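Local coordinates for PDZ domain protein (Parabacteroides distasonis, PDB 4L8N) that is of unknown function but combines N-terminal and C-terminal PDZ domains with a DUF4136 domain and binds a magnesium ion, at residues Ser102-Glu107 and Gln321-Asp326; Gln109-Tyr114 and Ser303-Asn308; Thr310-Asp315 and Cys429-Lys434; Asp317-Val322 and His352-Phe357. One frame throughout, in Å; residues are numbered along the deposited sequence.

Contact 1. Residues Ser102-Glu107 and Gln321-Asp326; sequences SNAITE and QVVDVD
Ala104 meets Val323; at the far end of 102-107, well away from that touch, Glu107 OE2 is gripped by the hydroxyls of Thr310 and Tyr413, while OE1 takes the backbone N-H of Gly311. Asp326 OD2, 6.3 Å from Glu107 OE1, is bonded to the hydroxyl of Tyr309; each carboxylate has its own donors, which may ease their closeness. No hydrogen bond joins the segments; the touch is van der Waals, made by the Val323 methyls. CG2, set between the backbone N and the carbonyl carbon, presses on Ala104 CB at 3.6 Å, and CG1 comes alongside the amide of Asn103, 3.7 Å from its ND2. Asp324 OD1 folds back to accept from Val325 N at 2.8 Å, in a bent bond (132°) from above the carboxylate plane. Strands 104-105 and 322-325 are the outer members of a three-stranded antiparallel sheet, yet Ala104 CA and Val323 CA are 6.1 Å apart, so the sheet curls strongly about strand 312-315. Strand 104-105 pairs with one edge of 312-315, in a way reminiscent of a peptide added to the groove strand of a PDZ domain, and helix 107-113 follows directly, with Thr106 as its N-cap.

Contact 2. Residues Gln109-Tyr114 and Ser303-Asn308; sequences QLASAY and SKKTYN
The ring of Tyr307 is approached obliquely by Ala111 CB, which lies 3.8 Å from its CG and 3.7 Å from Tyr307 CB, so the methyl rests at the root of the aromatic side chain. With chi1 at 65°, CG sits between the backbone N and the carbonyl carbon, and the ring turns along the helix, where it also touches Glu107 and Asp108. The second flat group, Tyr114, has Leu110 O in plane at its ring edge; the same oxygen accepts from Tyr114 N at 2.8 Å, and the ring of Tyr361 meets that of Tyr114 edge-to-face. Beside Ala111 runs Lys305. Its chain leaves the strand with CG anti to the backbone N, passes Ala111 CB with its CD at 3.9 Å, and bends at chi3 (-65°) to bring NZ 2.8 Å from Ser112 OG. The stronger partner of that ammonium group is the carbonyl oxygen of Asp108. Helix 107-113 lies across strand 298-309 of the large sheet; the axes of 109-113 and 303-308 are 8.9 Å apart at closest and 112° from parallel. Chemically the contact is graded: a small alanine lets the helix come close over buried tyrosine, while toward the exposed Ser112 a lysine ties the helix down by its ammonium, donating to a hydroxyl and a main-chain carbonyl, neither of which bears a formal charge.

Contact 3. Residues Thr310-Asp315 and Cys429-Lys434; sequences TGISYD and CTFNIK
Apolar contact comes first: Ile312 and Phe431 point at each other from opposite directions, and the isoleucine CD1 meets the far end of the ring obliquely, 3.7 Å from Phe431 CE2 and 4.1 Å from its CZ. Thr310 adds a methyl to the same end, its CG2 lying 4.1 Å from Phe431 CE1. The branching of Ile312 serves two aromatic groups. CG1, anti to the carbonyl carbon, carries CD1 to Phe431, while CG2 lies 3.6 Å above one face of the Tyr314 ring, offset toward its rim.

Aromatic contact follows. The side chains of Tyr314 and Phe431 cross at about a right angle, and the phenol oxygen arrives at the edge of the phenylalanine ring, near its plane, with Tyr314 OH 4.0 Å from Phe431 CE2. Tyr413 meets the Phe431 ring edge-to-face, and its hydroxyl is hydrogen-bonded to that of Tyr314.

The polar bonds run within 310-315 or to outside residues. Thr310 OG1 receives a weak bond from Ile312 N at 3.4 Å, but its main partner is the carboxylate of Glu107.

Strand 312-315 of the small sheet is thereby laid against strand 429-435 of the large mixed sheet, consistent with the core of the C-terminal PDZ domain. No hydrogen bond links the two segments: their cohesion is one of shape, with the buried hydroxyls of Thr310 and Tyr314 satisfied by third parties, leaving the Thr310 methyl and Ile312 CD1 to pack against the far end of the ring.

Contact 4. Residues Asp317-Val322 and His352-Phe357; sequences DKLDQV and HSAEEF
Leu319 and Phe357 run alongside one another with opposed headings, one from a turn and the other from the first turn of a helix. A single methyl does the touching: Leu319 CD1 lies 3.7 Å from Phe357 CD2, approaching the ring obliquely. The same methyl leans on the helix backbone, 3.9 Å from Ala354 CA, with the alanine CB a little further off, so it fits in the angle formed by the ring and the helix start. With CG anti to the carbonyl carbon (chi1 -72°), Leu319 reaches out from its place in the type I turn that runs from Lys318 to Gln321 and is closed by the bond from Gln321 N to Lys318 O.

Phe357 is placed from its own side. His352 CB packs on one face of the ring, 3.8 Å above its plane and toward the rim, and Phe411 meets it edge-to-face. The helix start that carries these residues is fixed by a capping box: Glu356 N donates to Ser353 OG at 3.0 Å, and Ser353 N donates to Glu356 OE2 at 3.0 Å, reaching that carboxylate 46° out of its plane. Glu356 OE1 also receives a weak bond from His352 ND1.

A 2-methyl-2,4-pentanediol molecule, probably from the crystallisation liquor, lies about 4 Å from the Leu319 side chain. The order of elements here, a strand, a connecting loop, a second strand and later helix 354-367, is consistent with the C-terminal PDZ domain, the loop between its second and third strands resting on the start of the helix that usually flanks the peptide groove.

Overall arrangement
Contacts 1, 3 and 4 gather round strand 312-315, with centres 10 to 13 Å apart, whereas contact 2 lies nearer the middle of the chain. Contact 3 is wholly buried, aliphatic and aromatic; the other three are partly buried and mix apolar touches with polar features. Contact 2 alone has a hydrogen bond between its segments. In contact 4 the polar bonds lie inside each segment, and in contact 1 they run largely to outside partners. Glu107 links contacts 1 and 3 through its bond to Thr310, and Leu110 of contact 2 packs on Tyr314 of contact 3. Contacts 1 and 4 share Gln321 and Val322, where the chain enters strand 322-325.

Contact 1. Residues Ser102-Glu107 and Gln321-Asp326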
loop_
_atom_site.group_PDB
_atom_site.type_symbol
_atom_site.label_atom_id
_atom_site.label_comp_id
_atom_site.label_asym_id
_atom_site.label_seq_id
_atom_site.Cartn_x
_atom_site.Cartn_y
_atom_site.Cartn_z
ATOM N N SER A 102 37.427 -27.369 -14.221
ATOM C CA SER A 102 36.057 -27.896 -14.361
ATOM C C SER A 102 35.688 -28.946 -13.307
ATOM O O SER A 102 34.529 -28.995 -12.909
ATOM C CB SER A 102 35.843 -28.496 -15.749
ATOM O OG SER A 102 36.837 -29.468 -16.053
ATOM N N ASN A 103 36.661 -29.772 -12.866
ATOM C CA ASN A 103 36.480 -30.856 -11.887
ATOM C C ASN A 103 36.796 -30.444 -10.408
ATOM O O ASN A 103 36.798 -31.307 -9.521
ATOM C CB ASN A 103 37.367 -32.048 -12.291
ATOM C CG ASN A 103 38.855 -31.760 -12.277
ATOM O OD1 ASN A 103 39.306 -30.646 -12.564
ATOM N ND2 ASN A 103 39.654 -32.758 -11.945
ATOM N N ALA A 104 37.058 -29.141 -10.152
ATOM C CA ALA A 104 37.394 -28.623 -8.819
ATOM C C ALA A 104 36.157 -28.328 -7.969
ATOM O O ALA A 104 35.173 -27.754 -8.451
ATOM C CB ALA A 104 38.244 -27.364 -8.931
ATOM N N ILE A 105 36.209 -28.786 -6.705
ATOM C CA ILE A 105 35.207 -28.526 -5.680
ATOM C C ILE A 105 35.941 -27.654 -4.685
ATOM O O ILE A 105 36.971 -28.075 -4.138
ATOM C CB ILE A 105 34.544 -29.802 -5.056
ATOM C CG1 ILE A 105 33.803 -30.656 -6.112
ATOM C CG2 ILE A 105 33.596 -29.441 -3.899
ATOM C CD1 ILE A 105 32.603 -29.964 -6.917
ATOM N N THR A 106 35.477 -26.413 -4.531
ATOM C CA THR A 106 36.119 -25.447 -3.656
ATOM C C THR A 106 35.560 -25.544 -2.242
ATOM O O THR A 106 34.453 -26.062 -2.032
ATOM C CB THR A 106 35.945 -24.023 -4.201
ATOM O OG1 THR A 106 34.587 -23.627 -4.092
ATOM C CG2 THR A 106 36.428 -23.869 -5.620
ATOM N N GLU A 107 36.316 -25.001 -1.278
ATOM C CA GLU A 107 35.910 -24.935 0.118
ATOM C C GLU A 107 34.658 -24.054 0.266
ATOM O O GLU A 107 33.846 -24.325 1.140
ATOM C CB GLU A 107 37.055 -24.435 1.003
ATOM C CG GLU A 107 38.182 -25.454 1.147
ATOM C CD GLU A 107 39.408 -24.932 1.869
ATOM O OE1 GLU A 107 39.754 -23.737 1.709
ATOM O OE2 GLU A 107 40.015 -25.729 2.617
ATOM N N GLN A 321 41.837 -36.211 -3.611
ATOM C CA GLN A 321 42.854 -35.646 -4.495
ATOM C C GLN A 321 42.740 -34.130 -4.677
ATOM O O GLN A 321 41.713 -33.618 -5.152
ATOM C CB GLN A 321 42.788 -36.312 -5.871
ATOM C CG GLN A 321 43.508 -37.650 -5.936
ATOM C CD GLN A 321 43.847 -38.026 -7.354
ATOM O OE1 GLN A 321 43.073 -37.801 -8.298
ATOM N NE2 GLN A 321 45.018 -38.615 -7.533
ATOM N N VAL A 322 43.837 -33.425 -4.347
ATOM C CA VAL A 322 43.974 -31.973 -4.493
ATOM C C VAL A 322 44.067 -31.651 -5.991
ATOM O O VAL A 322 44.952 -32.167 -6.670
ATOM C CB VAL A 322 45.218 -31.450 -3.716
ATOM C CG1 VAL A 322 45.321 -29.933 -3.787
ATOM C CG2 VAL A 322 45.227 -31.930 -2.265
ATOM N N VAL A 323 43.155 -30.829 -6.511
ATOM C CA VAL A 323 43.188 -30.475 -7.933
ATOM C C VAL A 323 43.828 -29.087 -8.137
ATOM O O VAL A 323 44.211 -28.761 -9.260
ATOM C CB VAL A 323 41.811 -30.576 -8.636
ATOM C CG1 VAL A 323 41.384 -32.025 -8.799
ATOM C CG2 VAL A 323 40.747 -29.779 -7.905
ATOM N N ASP A 324 43.957 -28.286 -7.055
ATOM C CA ASP A 324 44.541 -26.935 -7.084
ATOM C C ASP A 324 44.741 -26.397 -5.655
ATOM O O ASP A 324 44.128 -26.898 -4.706
ATOM C CB ASP A 324 43.639 -25.979 -7.902
ATOM C CG ASP A 324 44.233 -24.643 -8.326
ATOM O OD1 ASP A 324 45.451 -24.432 -8.104
ATOM O OD2 ASP A 324 43.472 -23.799 -8.876
ATOM N N VAL A 325 45.628 -25.396 -5.508
ATOM C CA VAL A 325 45.947 -24.712 -4.247
ATOM C C VAL A 325 46.070 -23.231 -4.576
ATOM O O VAL A 325 46.968 -22.867 -5.322
ATOM C CB VAL A 325 47.228 -25.259 -3.541
ATOM C CG1 VAL A 325 47.458 -24.551 -2.216
ATOM C CG2 VAL A 325 47.161 -26.762 -3.317
ATOM N N ASP A 326 45.167 -22.385 -4.049
ATOM C CA ASP A 326 45.142 -20.929 -4.275
ATOM C C ASP A 326 46.484 -20.277 -3.912
ATOM O O ASP A 326 47.096 -20.635 -2.906
ATOM C CB ASP A 326 43.986 -20.267 -3.514
ATOM C CG ASP A 326 42.611 -20.773 -3.920
ATOM O OD1 ASP A 326 42.537 -21.611 -4.852
ATOM O OD2 ASP A 326 41.613 -20.351 -3.291
#

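Contact 2. Residues Gln109-Tyr114 and Ser303-Asn308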
loop_
_atom_site.group_PDB
_atom_site.type_symbol
_atom_site.label_atom_id
_atom_site.label_comp_id
_atom_site.label_asym_id
_atom_site.label_seq_id
_atom_site.Cartn_x
_atom_site.Cartn_y
_atom_site.Cartn_z
ATOM N N GLN A 109 32.172 -23.990 -1.969
ATOM C CA GLN A 109 31.098 -24.887 -2.378
ATOM C C GLN A 109 30.753 -25.862 -1.237
ATOM O O GLN A 109 29.581 -25.981 -0.879
ATOM C CB GLN A 109 31.478 -25.639 -3.666
ATOM C CG GLN A 109 31.567 -24.744 -4.906
ATOM C CD GLN A 109 32.134 -25.501 -6.082
ATOM O OE1 GLN A 109 33.338 -25.775 -6.170
ATOM N NE2 GLN A 109 31.270 -25.897 -6.995
ATOM N N LEU A 110 31.780 -26.502 -0.637
ATOM C CA LEU A 110 31.649 -27.460 0.464
ATOM C C LEU A 110 31.053 -26.823 1.731
ATOM O O LEU A 110 30.281 -27.480 2.432
ATOM C CB LEU A 110 33.000 -28.105 0.782
ATOM C CG LEU A 110 33.572 -29.051 -0.280
ATOM C CD1 LEU A 110 35.062 -29.180 -0.151
ATOM C CD2 LEU A 110 32.904 -30.427 -0.242
ATOM N N ALA A 111 31.366 -25.541 1.999
ATOM C CA ALA A 111 30.812 -24.818 3.146
ATOM C C ALA A 111 29.296 -24.705 3.010
ATOM O O ALA A 111 28.583 -24.811 4.003
ATOM C CB ALA A 111 31.440 -23.443 3.261
ATOM N N SER A 112 28.812 -24.547 1.767
ATOM C CA SER A 112 27.395 -24.477 1.431
ATOM C C SER A 112 26.748 -25.855 1.480
ATOM O O SER A 112 25.627 -25.965 1.982
ATOM C CB SER A 112 27.209 -23.872 0.053
ATOM O OG SER A 112 27.147 -22.463 0.152
ATOM N N ALA A 113 27.460 -26.910 1.003
ATOM C CA ALA A 113 26.966 -28.286 1.000
ATOM C C ALA A 113 26.867 -28.870 2.423
ATOM O O ALA A 113 25.932 -29.625 2.707
ATOM C CB ALA A 113 27.854 -29.164 0.129
ATOM N N TYR A 114 27.810 -28.528 3.311
ATOM C CA TYR A 114 27.794 -29.005 4.697
ATOM C C TYR A 114 27.293 -27.899 5.685
ATOM O O TYR A 114 27.638 -27.927 6.866
ATOM C CB TYR A 114 29.200 -29.480 5.092
ATOM C CG TYR A 114 29.614 -30.834 4.555
ATOM C CD1 TYR A 114 29.281 -32.004 5.231
ATOM C CD2 TYR A 114 30.446 -30.940 3.446
ATOM C CE1 TYR A 114 29.716 -33.248 4.783
ATOM C CE2 TYR A 114 30.867 -32.181 2.972
ATOM C CZ TYR A 114 30.504 -33.334 3.646
ATOM O OH TYR A 114 30.928 -34.562 3.202
ATOM N N SER A 303 22.525 -13.560 2.257
ATOM C CA SER A 303 23.349 -14.766 2.165
ATOM C C SER A 303 24.556 -14.592 3.045
ATOM O O SER A 303 25.416 -13.752 2.743
ATOM C CB SER A 303 23.780 -15.034 0.726
ATOM O OG SER A 303 22.661 -15.201 -0.130
ATOM N N LYS A 304 24.612 -15.335 4.166
ATOM C CA LYS A 304 25.775 -15.222 5.022
ATOM C C LYS A 304 26.543 -16.538 4.991
ATOM O O LYS A 304 25.950 -17.580 4.716
ATOM C CB LYS A 304 25.414 -14.745 6.441
ATOM C CG LYS A 304 24.710 -15.715 7.366
ATOM C CD LYS A 304 24.707 -15.098 8.754
ATOM C CE LYS A 304 24.010 -15.938 9.779
ATOM N NZ LYS A 304 24.226 -15.406 11.154
ATOM N N LYS A 305 27.873 -16.476 5.160
ATOM C CA LYS A 305 28.749 -17.660 5.151
ATOM C C LYS A 305 30.069 -17.390 5.865
ATOM O O LYS A 305 30.721 -16.377 5.612
ATOM C CB LYS A 305 29.042 -18.141 3.717
ATOM C CG LYS A 305 29.873 -19.434 3.635
ATOM C CD LYS A 305 30.259 -19.842 2.198
ATOM C CE LYS A 305 29.035 -20.186 1.379
ATOM N NZ LYS A 305 29.380 -20.821 0.093
ATOM N N THR A 306 30.451 -18.315 6.741
ATOM C CA THR A 306 31.726 -18.295 7.431
ATOM C C THR A 306 32.276 -19.697 7.374
ATOM O O THR A 306 31.590 -20.629 7.754
ATOM C CB THR A 306 31.618 -17.764 8.866
ATOM O OG1 THR A 306 31.047 -16.459 8.843
ATOM C CG2 THR A 306 32.979 -17.707 9.572
ATOM N N TYR A 307 33.509 -19.853 6.903
ATOM C CA TYR A 307 34.155 -21.154 6.854
ATOM C C TYR A 307 35.650 -21.023 7.073
ATOM O O TYR A 307 36.202 -19.938 6.898
ATOM C CB TYR A 307 33.847 -21.887 5.530
ATOM C CG TYR A 307 34.387 -21.237 4.268
ATOM C CD1 TYR A 307 33.661 -20.253 3.603
ATOM C CD2 TYR A 307 35.555 -21.698 3.668
ATOM C CE1 TYR A 307 34.136 -19.667 2.431
ATOM C CE2 TYR A 307 36.016 -21.153 2.468
ATOM C CZ TYR A 307 35.309 -20.126 1.861
ATOM O OH TYR A 307 35.749 -19.568 0.684
ATOM N N ASN A 308 36.303 -22.135 7.469
ATOM C CA ASN A 308 37.767 -22.226 7.587
ATOM C C ASN A 308 38.311 -22.417 6.182
ATOM O O ASN A 308 37.949 -23.394 5.503
ATOM C CB ASN A 308 38.218 -23.381 8.501
ATOM C CG ASN A 308 38.336 -23.085 9.976
ATOM O OD1 ASN A 308 38.461 -21.943 10.441
ATOM N ND2 ASN A 308 38.365 -24.144 10.745
#

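Contact 3. Residues Thr310-Asp315 and Cys429-Lys434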
loop_
_atom_site.group_PDB
_atom_site.type_symbol
_atom_site.label_atom_id
_atom_site.label_comp_id
_atom_site.label_asym_id
_atom_site.label_seq_id
_atom_site.Cartn_x
_atom_site.Cartn_y
_atom_site.Cartn_z
ATOM N N THR A 310 41.592 -22.832 3.620
ATOM C CA THR A 310 42.964 -23.324 3.449
ATOM C C THR A 310 43.438 -23.027 2.000
ATOM O O THR A 310 44.619 -22.798 1.774
ATOM C CB THR A 310 43.094 -24.817 3.773
ATOM O OG1 THR A 310 42.501 -25.575 2.721
ATOM C CG2 THR A 310 42.515 -25.203 5.135
ATOM N N GLY A 311 42.519 -23.045 1.045
ATOM C CA GLY A 311 42.824 -22.781 -0.355
ATOM C C GLY A 311 42.842 -24.010 -1.230
ATOM O O GLY A 311 43.140 -23.899 -2.415
ATOM N N ILE A 312 42.532 -25.194 -0.659
ATOM C CA ILE A 312 42.531 -26.476 -1.375
ATOM C C ILE A 312 41.214 -26.645 -2.142
ATOM O O ILE A 312 40.130 -26.377 -1.609
ATOM C CB ILE A 312 42.783 -27.697 -0.411
ATOM C CG1 ILE A 312 44.139 -27.606 0.315
ATOM C CG2 ILE A 312 42.661 -29.057 -1.130
ATOM C CD1 ILE A 312 44.186 -28.338 1.704
ATOM N N SER A 313 41.334 -27.109 -3.393
ATOM C CA SER A 313 40.239 -27.501 -4.265
ATOM C C SER A 313 40.328 -29.037 -4.437
ATOM O O SER A 313 41.430 -29.577 -4.543
ATOM C CB SER A 313 40.304 -26.743 -5.578
ATOM O OG SER A 313 39.982 -25.380 -5.346
ATOM N N TYR A 314 39.194 -29.740 -4.357
ATOM C CA TYR A 314 39.141 -31.210 -4.392
ATOM C C TYR A 314 38.509 -31.705 -5.695
ATOM O O TYR A 314 37.727 -30.965 -6.301
ATOM C CB TYR A 314 38.337 -31.739 -3.172
ATOM C CG TYR A 314 38.835 -31.252 -1.823
ATOM C CD1 TYR A 314 38.358 -30.071 -1.266
ATOM C CD2 TYR A 314 39.784 -31.970 -1.106
ATOM C CE1 TYR A 314 38.829 -29.605 -0.039
ATOM C CE2 TYR A 314 40.254 -31.520 0.125
ATOM C CZ TYR A 314 39.764 -30.344 0.665
ATOM O OH TYR A 314 40.210 -29.901 1.889
ATOM N N ASP A 315 38.833 -32.951 -6.126
ATOM C CA ASP A 315 38.276 -33.547 -7.353
ATOM C C ASP A 315 36.839 -33.995 -7.101
ATOM O O ASP A 315 36.610 -34.814 -6.222
ATOM C CB ASP A 315 39.144 -34.740 -7.827
ATOM C CG ASP A 315 39.055 -35.142 -9.300
ATOM O OD1 ASP A 315 37.942 -35.077 -9.874
ATOM O OD2 ASP A 315 40.082 -35.610 -9.854
ATOM N N CYS A 429 44.338 -27.258 11.920
ATOM C CA CYS A 429 43.951 -28.570 11.388
ATOM C C CYS A 429 45.162 -29.312 10.877
ATOM O O CYS A 429 46.056 -28.712 10.281
ATOM C CB CYS A 429 42.891 -28.418 10.298
ATOM S SG CYS A 429 41.544 -27.266 10.720
ATOM N N THR A 430 45.193 -30.624 11.120
ATOM C CA THR A 430 46.283 -31.499 10.704
ATOM C C THR A 430 45.923 -32.130 9.381
ATOM O O THR A 430 44.886 -32.780 9.265
ATOM C CB THR A 430 46.576 -32.549 11.796
ATOM O OG1 THR A 430 47.032 -31.885 12.977
ATOM C CG2 THR A 430 47.601 -33.575 11.366
ATOM N N PHE A 431 46.782 -31.935 8.386
ATOM C CA PHE A 431 46.603 -32.523 7.064
ATOM C C PHE A 431 47.732 -33.530 6.802
ATOM O O PHE A 431 48.914 -33.168 6.823
ATOM C CB PHE A 431 46.534 -31.443 5.972
ATOM C CG PHE A 431 45.209 -30.724 5.819
ATOM C CD1 PHE A 431 44.886 -29.640 6.637
ATOM C CD2 PHE A 431 44.310 -31.089 4.821
ATOM C CE1 PHE A 431 43.685 -28.943 6.460
ATOM C CE2 PHE A 431 43.114 -30.386 4.645
ATOM C CZ PHE A 431 42.813 -29.320 5.463
ATOM N N ASN A 432 47.348 -34.812 6.641
ATOM C CA ASN A 432 48.234 -35.942 6.357
ATOM C C ASN A 432 48.167 -36.227 4.879
ATOM O O ASN A 432 47.146 -36.723 4.397
ATOM C CB ASN A 432 47.834 -37.180 7.168
ATOM C CG ASN A 432 48.160 -37.071 8.619
ATOM O OD1 ASN A 432 47.344 -36.628 9.435
ATOM N ND2 ASN A 432 49.372 -37.463 8.967
ATOM N N ILE A 433 49.217 -35.848 4.144
ATOM C CA ILE A 433 49.231 -36.035 2.698
ATOM C C ILE A 433 50.283 -37.095 2.282
ATOM O O ILE A 433 51.108 -37.527 3.099
ATOM C CB ILE A 433 49.407 -34.680 1.929
ATOM C CG1 ILE A 433 50.795 -34.040 2.158
ATOM C CG2 ILE A 433 48.270 -33.694 2.249
ATOM C CD1 ILE A 433 51.491 -33.628 0.926
ATOM N N LYS A 434 50.208 -37.527 1.012
ATOM C CA LYS A 434 51.116 -38.489 0.404
ATOM C C LYS A 434 51.329 -38.126 -1.064
ATOM O O LYS A 434 50.390 -38.224 -1.860
ATOM C CB LYS A 434 50.579 -39.925 0.549
#

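Contact 4. Residues Asp317-Val322 and His352-Phe357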
loop_
_atom_site.group_PDB
_atom_site.type_symbol
_atom_site.label_atom_id
_atom_site.label_comp_id
_atom_site.label_asym_id
_atom_site.label_seq_id
_atom_site.Cartn_x
_atom_site.Cartn_y
_atom_site.Cartn_z
ATOM N N ASP A 317 35.071 -36.112 -8.434
ATOM C CA ASP A 317 34.966 -37.569 -8.520
ATOM C C ASP A 317 35.851 -38.212 -7.423
ATOM O O ASP A 317 35.286 -38.692 -6.435
ATOM C CB ASP A 317 35.317 -38.061 -9.945
ATOM C CG ASP A 317 34.703 -37.227 -11.068
ATOM O OD1 ASP A 317 33.452 -37.099 -11.105
ATOM O OD2 ASP A 317 35.473 -36.697 -11.904
ATOM N N LYS A 318 37.206 -38.159 -7.540
ATOM C CA LYS A 318 38.112 -38.670 -6.497
ATOM C C LYS A 318 38.439 -37.527 -5.495
ATOM O O LYS A 318 39.456 -36.842 -5.641
ATOM C CB LYS A 318 39.389 -39.279 -7.106
ATOM C CG LYS A 318 40.122 -40.200 -6.141
ATOM C CD LYS A 318 41.451 -40.692 -6.695
ATOM C CE LYS A 318 42.240 -41.453 -5.659
ATOM N NZ LYS A 318 43.650 -41.659 -6.077
ATOM N N LEU A 319 37.583 -37.361 -4.465
ATOM C CA LEU A 319 37.639 -36.291 -3.454
ATOM C C LEU A 319 38.900 -36.244 -2.591
ATOM O O LEU A 319 39.189 -35.170 -2.055
ATOM C CB LEU A 319 36.424 -36.349 -2.527
ATOM C CG LEU A 319 35.106 -35.906 -3.140
ATOM C CD1 LEU A 319 33.962 -36.691 -2.561
ATOM C CD2 LEU A 319 34.889 -34.396 -3.000
ATOM N N ASP A 320 39.649 -37.357 -2.440
ATOM C CA ASP A 320 40.863 -37.315 -1.608
ATOM C C ASP A 320 42.079 -36.739 -2.383
ATOM O O ASP A 320 43.195 -36.732 -1.849
ATOM C CB ASP A 320 41.192 -38.699 -1.004
ATOM C CG ASP A 320 41.611 -39.788 -1.974
ATOM O OD1 ASP A 320 40.964 -39.920 -3.035
ATOM O OD2 ASP A 320 42.514 -40.571 -1.623
ATOM N N GLN A 321 41.837 -36.211 -3.611
ATOM C CA GLN A 321 42.854 -35.646 -4.495
ATOM C C GLN A 321 42.740 -34.130 -4.677
ATOM O O GLN A 321 41.713 -33.618 -5.152
ATOM C CB GLN A 321 42.788 -36.312 -5.871
ATOM C CG GLN A 321 43.508 -37.650 -5.936
ATOM C CD GLN A 321 43.847 -38.026 -7.354
ATOM O OE1 GLN A 321 43.073 -37.801 -8.298
ATOM N NE2 GLN A 321 45.018 -38.615 -7.533
ATOM N N VAL A 322 43.837 -33.425 -4.347
ATOM C CA VAL A 322 43.974 -31.973 -4.493
ATOM C C VAL A 322 44.067 -31.651 -5.991
ATOM O O VAL A 322 44.952 -32.167 -6.670
ATOM C CB VAL A 322 45.218 -31.450 -3.716
ATOM C CG1 VAL A 322 45.321 -29.933 -3.787
ATOM C CG2 VAL A 322 45.227 -31.930 -2.265
ATOM N N HIS A 352 36.856 -41.867 0.528
ATOM C CA HIS A 352 35.443 -42.238 0.393
ATOM C C HIS A 352 34.828 -41.624 -0.857
ATOM O O HIS A 352 35.323 -40.613 -1.348
ATOM C CB HIS A 352 34.638 -41.788 1.624
ATOM C CG HIS A 352 35.209 -42.255 2.915
ATOM N ND1 HIS A 352 35.040 -43.557 3.346
ATOM C CD2 HIS A 352 35.942 -41.579 3.828
ATOM C CE1 HIS A 352 35.679 -43.636 4.502
ATOM N NE2 HIS A 352 36.231 -42.467 4.836
ATOM N N SER A 353 33.733 -42.224 -1.357
ATOM C CA SER A 353 33.003 -41.717 -2.522
ATOM C C SER A 353 32.131 -40.540 -2.112
ATOM O O SER A 353 31.915 -40.322 -0.921
ATOM C CB SER A 353 32.141 -42.816 -3.142
ATOM O OG SER A 353 30.872 -42.936 -2.517
ATOM N N ALA A 354 31.592 -39.820 -3.098
ATOM C CA ALA A 354 30.684 -38.709 -2.869
ATOM C C ALA A 354 29.391 -39.189 -2.197
ATOM O O ALA A 354 28.880 -38.489 -1.321
ATOM C CB ALA A 354 30.371 -38.017 -4.186
ATOM N N GLU A 355 28.874 -40.389 -2.581
ATOM C CA GLU A 355 27.649 -40.933 -1.986
ATOM C C GLU A 355 27.901 -41.463 -0.580
ATOM O O GLU A 355 26.995 -41.393 0.254
ATOM C CB GLU A 355 26.976 -41.996 -2.864
ATOM C CG GLU A 355 25.757 -41.454 -3.607
ATOM C CD GLU A 355 24.737 -40.687 -2.778
ATOM O OE1 GLU A 355 24.233 -41.251 -1.779
ATOM O OE2 GLU A 355 24.451 -39.516 -3.121
ATOM N N GLU A 356 29.134 -41.948 -0.303
ATOM C CA GLU A 356 29.545 -42.386 1.037
ATOM C C GLU A 356 29.469 -41.195 2.013
ATOM O O GLU A 356 28.983 -41.350 3.133
ATOM C CB GLU A 356 30.975 -42.951 1.014
ATOM C CG GLU A 356 31.104 -44.384 0.536
ATOM C CD GLU A 356 32.483 -44.960 0.794
ATOM O OE1 GLU A 356 32.727 -45.443 1.924
ATOM O OE2 GLU A 356 33.334 -44.891 -0.122
ATOM N N PHE A 357 29.928 -40.004 1.550
ATOM C CA PHE A 357 29.973 -38.744 2.293
ATOM C C PHE A 357 28.581 -38.164 2.440
ATOM O O PHE A 357 28.207 -37.760 3.543
ATOM C CB PHE A 357 30.919 -37.723 1.614
ATOM C CG PHE A 357 32.396 -37.837 1.932
ATOM C CD1 PHE A 357 32.856 -37.744 3.246
ATOM C CD2 PHE A 357 33.337 -37.953 0.914
ATOM C CE1 PHE A 357 34.229 -37.819 3.539
ATOM C CE2 PHE A 357 34.709 -38.023 1.208
ATOM C CZ PHE A 357 35.145 -37.954 2.518
#